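Local structure of putative modulator of DNA gyrase (Bacteroides thetaiotaomicron, 1VPB) at residues 23-28 / 65-70. The protein is a putative modulator of DNA gyrase from the peptidase U62 (PmbA/TldD) family and may have the metallopeptidase activity assigned to that family. Residues are numbered along the deposited sequence; the frame is centred on the assembly and turned at random.
Sequences QWAMDY and GGLSLS
Tyr28 N donates to Trp24 O at 2.8 Å, one of the backbone bonds that build the helical turn from which Ala25 meets Leu67 and Leu69 of the strand. No hydrogen bond crosses between the segments; the join is apolar and buried. Ala25 CB points at the strand and meets one branch of Leu67, with CD2 3.9 Å away. A chi1 of -157° swings CG away from the Leu67 amide nitrogen and sends that branch toward the helix. Two residues on, Leu69 projects from the same face of the strand. Its CD2 comes up beside the carbonyl oxygen, 4.3 Å from Ala25 O, a loose van der Waals approach, and stays a little further from the methyl, 4.6 Å from Ala25 CB. Tyr28 CB sits over one face of the Trp24 indole, toward the rim, and the indole makes a cation-pi contact with Arg87. This is helix-on-sheet packing: helix 16-31 lies over one face of the antiparallel sheet, where strand 58-73 runs between strands 36-52 and 76-82, Leu67 also touching Val39 and Leu41 and Leu69 touching Ile80, while Trp24 and Tyr28 pack against helix 87-101.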
ATOM      1  N   GLN A  23      16.209 -16.767 -21.768  1.00 34.77           N
ATOM      2  CA  GLN A  23      16.485 -18.139 -22.085  1.00 37.04           C
ATOM      3  C   GLN A  23      17.798 -18.553 -21.408  1.00 34.85           C
ATOM      4  O   GLN A  23      17.912 -19.681 -20.920  1.00 37.41           O
ATOM      5  CB  GLN A  23      16.564 -18.319 -23.615  1.00 39.61           C
ATOM      6  CG  GLN A  23      15.190 -18.279 -24.320  1.00 45.32           C
ATOM      7  CD  GLN A  23      15.318 -17.919 -25.822  1.00 50.48           C
ATOM      8  OE1 GLN A  23      16.415 -18.058 -26.418  1.00 49.67           O
ATOM      9  NE2 GLN A  23      14.223 -17.426 -26.406  1.00 49.11           N
ATOM     10  N   TRP A  24      18.756 -17.639 -21.374  1.00 36.61           N
ATOM     11  CA  TRP A  24      20.054 -17.882 -20.711  1.00 36.87           C
ATOM     12  C   TRP A  24      19.820 -18.102 -19.206  1.00 35.39           C
ATOM     13  O   TRP A  24      20.325 -19.077 -18.638  1.00 35.49           O
ATOM     14  CB  TRP A  24      20.985 -16.715 -20.934  1.00 37.11           C
ATOM     15  CG  TRP A  24      22.200 -16.830 -20.054  1.00 38.98           C
ATOM     16  CD1 TRP A  24      23.358 -17.477 -20.342  1.00 46.93           C
ATOM     17  CD2 TRP A  24      22.329 -16.345 -18.713  1.00 36.66           C
ATOM     18  NE1 TRP A  24      24.213 -17.422 -19.267  1.00 45.68           N
ATOM     19  CE2 TRP A  24      23.614 -16.705 -18.261  1.00 43.27           C
ATOM     20  CE3 TRP A  24      21.511 -15.587 -17.873  1.00 39.07           C
ATOM     21  CZ2 TRP A  24      24.076 -16.384 -16.985  1.00 41.87           C
ATOM     22  CZ3 TRP A  24      21.971 -15.257 -16.615  1.00 42.48           C
ATOM     23  CH2 TRP A  24      23.241 -15.664 -16.175  1.00 39.17           C
ATOM     24  N   ALA A  25      18.953 -17.288 -18.606  1.00 35.21           N
ATOM     25  CA  ALA A  25      18.661 -17.394 -17.170  1.00 35.34           C
ATOM     26  C   ALA A  25      17.987 -18.708 -16.846  1.00 33.83           C
ATOM     27  O   ALA A  25      18.327 -19.334 -15.841  1.00 35.33           O
ATOM     28  CB  ALA A  25      17.836 -16.218 -16.668  1.00 33.16           C
ATOM     29  N   MET A  26      17.034 -19.139 -17.696  1.00 34.05           N
ATOM     30  CA  MET A  26      16.387 -20.439 -17.520  1.00 32.82           C
ATOM     31  C   MET A  26      17.441 -21.553 -17.522  1.00 33.93           C
ATOM     32  O   MET A  26      17.485 -22.441 -16.660  1.00 32.85           O
ATOM     33  CB  MET A  26      15.359 -20.651 -18.638  1.00 33.87           C
ATOM     34  CG  MET A  26      14.790 -22.010 -18.666  1.00 34.70           C
ATOM     35  SD  MET A  26      13.771 -22.362 -17.229  1.00 35.73           S
ATOM     36  CE  MET A  26      12.306 -21.581 -17.846  1.00 38.05           C
ATOM     37  N   ASP A  27      18.266 -21.541 -18.571  1.00 35.33           N
ATOM     38  CA  ASP A  27      19.282 -22.572 -18.752  1.00 33.44           C
ATOM     39  C   ASP A  27      20.241 -22.581 -17.555  1.00 34.09           C
ATOM     40  O   ASP A  27      20.584 -23.664 -17.066  1.00 36.49           O
ATOM     41  CB  ASP A  27      20.001 -22.348 -20.086  1.00 37.48           C
ATOM     42  CG  ASP A  27      21.157 -23.283 -20.283  1.00 49.33           C
ATOM     43  OD1 ASP A  27      20.883 -24.463 -20.605  1.00 58.08           O
ATOM     44  OD2 ASP A  27      22.343 -22.913 -20.128  1.00 59.97           O
ATOM     45  N   TYR A  28      20.640 -21.416 -17.105  1.00 34.82           N
ATOM     46  CA  TYR A  28      21.589 -21.298 -15.986  1.00 33.85           C
ATOM     47  C   TYR A  28      20.952 -21.903 -14.740  1.00 34.04           C
ATOM     48  O   TYR A  28      21.587 -22.700 -14.006  1.00 33.47           O
ATOM     49  CB  TYR A  28      21.967 -19.838 -15.758  1.00 36.55           C
ATOM     50  CG  TYR A  28      23.061 -19.708 -14.705  1.00 37.82           C
ATOM     51  CD1 TYR A  28      24.409 -19.891 -15.027  1.00 42.16           C
ATOM     52  CD2 TYR A  28      22.711 -19.504 -13.383  1.00 38.94           C
ATOM     53  CE1 TYR A  28      25.395 -19.822 -14.036  1.00 41.45           C
ATOM     54  CE2 TYR A  28      23.666 -19.424 -12.407  1.00 39.60           C
ATOM     55  CZ  TYR A  28      25.002 -19.599 -12.736  1.00 43.31           C
ATOM     56  OH  TYR A  28      25.890 -19.540 -11.668  1.00 46.96           O
ATOM     57  N   GLY A  65      12.382  -2.570 -16.042  1.00 41.03           N
ATOM     58  CA  GLY A  65      12.486  -3.874 -16.654  1.00 39.57           C
ATOM     59  C   GLY A  65      13.161  -4.795 -15.689  1.00 42.77           C
ATOM     60  O   GLY A  65      14.120  -4.353 -15.024  1.00 41.94           O
ATOM     61  N   GLY A  66      12.693  -6.024 -15.600  1.00 36.79           N
ATOM     62  CA  GLY A  66      13.355  -6.966 -14.702  1.00 39.27           C
ATOM     63  C   GLY A  66      13.138  -8.429 -15.040  1.00 36.85           C
ATOM     64  O   GLY A  66      12.505  -8.786 -16.048  1.00 34.66           O
ATOM     65  N   LEU A  67      13.719  -9.301 -14.202  1.00 34.27           N
ATOM     66  CA  LEU A  67      13.666 -10.730 -14.373  1.00 33.38           C
ATOM     67  C   LEU A  67      13.240 -11.338 -13.055  1.00 34.82           C
ATOM     68  O   LEU A  67      13.808 -10.975 -12.035  1.00 36.39           O
ATOM     69  CB  LEU A  67      15.036 -11.258 -14.754  1.00 36.81           C
ATOM     70  CG  LEU A  67      15.380 -12.533 -15.468  1.00 47.16           C
ATOM     71  CD1 LEU A  67      14.658 -12.664 -16.789  1.00 40.17           C
ATOM     72  CD2 LEU A  67      16.901 -12.521 -15.767  1.00 44.74           C
ATOM     73  N   SER A  68      12.254 -12.216 -13.087  1.00 33.27           N
ATOM     74  CA  SER A  68      11.731 -12.927 -11.876  1.00 33.35           C
ATOM     75  C   SER A  68      11.870 -14.384 -12.164  1.00 34.33           C
ATOM     76  O   SER A  68      11.612 -14.838 -13.274  1.00 37.16           O
ATOM     77  CB  SER A  68      10.266 -12.570 -11.658  1.00 37.14           C
ATOM     78  OG  SER A  68      10.255 -11.245 -11.186  1.00 51.30           O
ATOM     79  N   LEU A  69      12.309 -15.172 -11.166  1.00 32.53           N
ATOM     80  CA  LEU A  69      12.366 -16.629 -11.375  1.00 31.95           C
ATOM     81  C   LEU A  69      11.685 -17.343 -10.234  1.00 32.11           C
ATOM     82  O   LEU A  69      11.753 -16.898  -9.087  1.00 32.20           O
ATOM     83  CB  LEU A  69      13.833 -17.105 -11.419  1.00 33.96           C
ATOM     84  CG  LEU A  69      14.703 -16.695 -12.604  1.00 36.20           C
ATOM     85  CD1 LEU A  69      15.325 -15.359 -12.344  1.00 37.67           C
ATOM     86  CD2 LEU A  69      15.777 -17.669 -12.863  1.00 35.09           C
ATOM     87  N   SER A  70      11.039 -18.477 -10.545  1.00 30.94           N
ATOM     88  CA  SER A  70      10.496 -19.397  -9.557  1.00 29.79           C
ATOM     89  C   SER A  70      11.446 -20.587  -9.674  1.00 32.55           C
ATOM     90  O   SER A  70      11.682 -21.097 -10.755  1.00 31.60           O
ATOM     91  CB  SER A  70       9.115 -19.881  -9.875  1.00 33.00           C
ATOM     92  OG  SER A  70       8.170 -18.798  -9.853  1.00 35.77           O
TER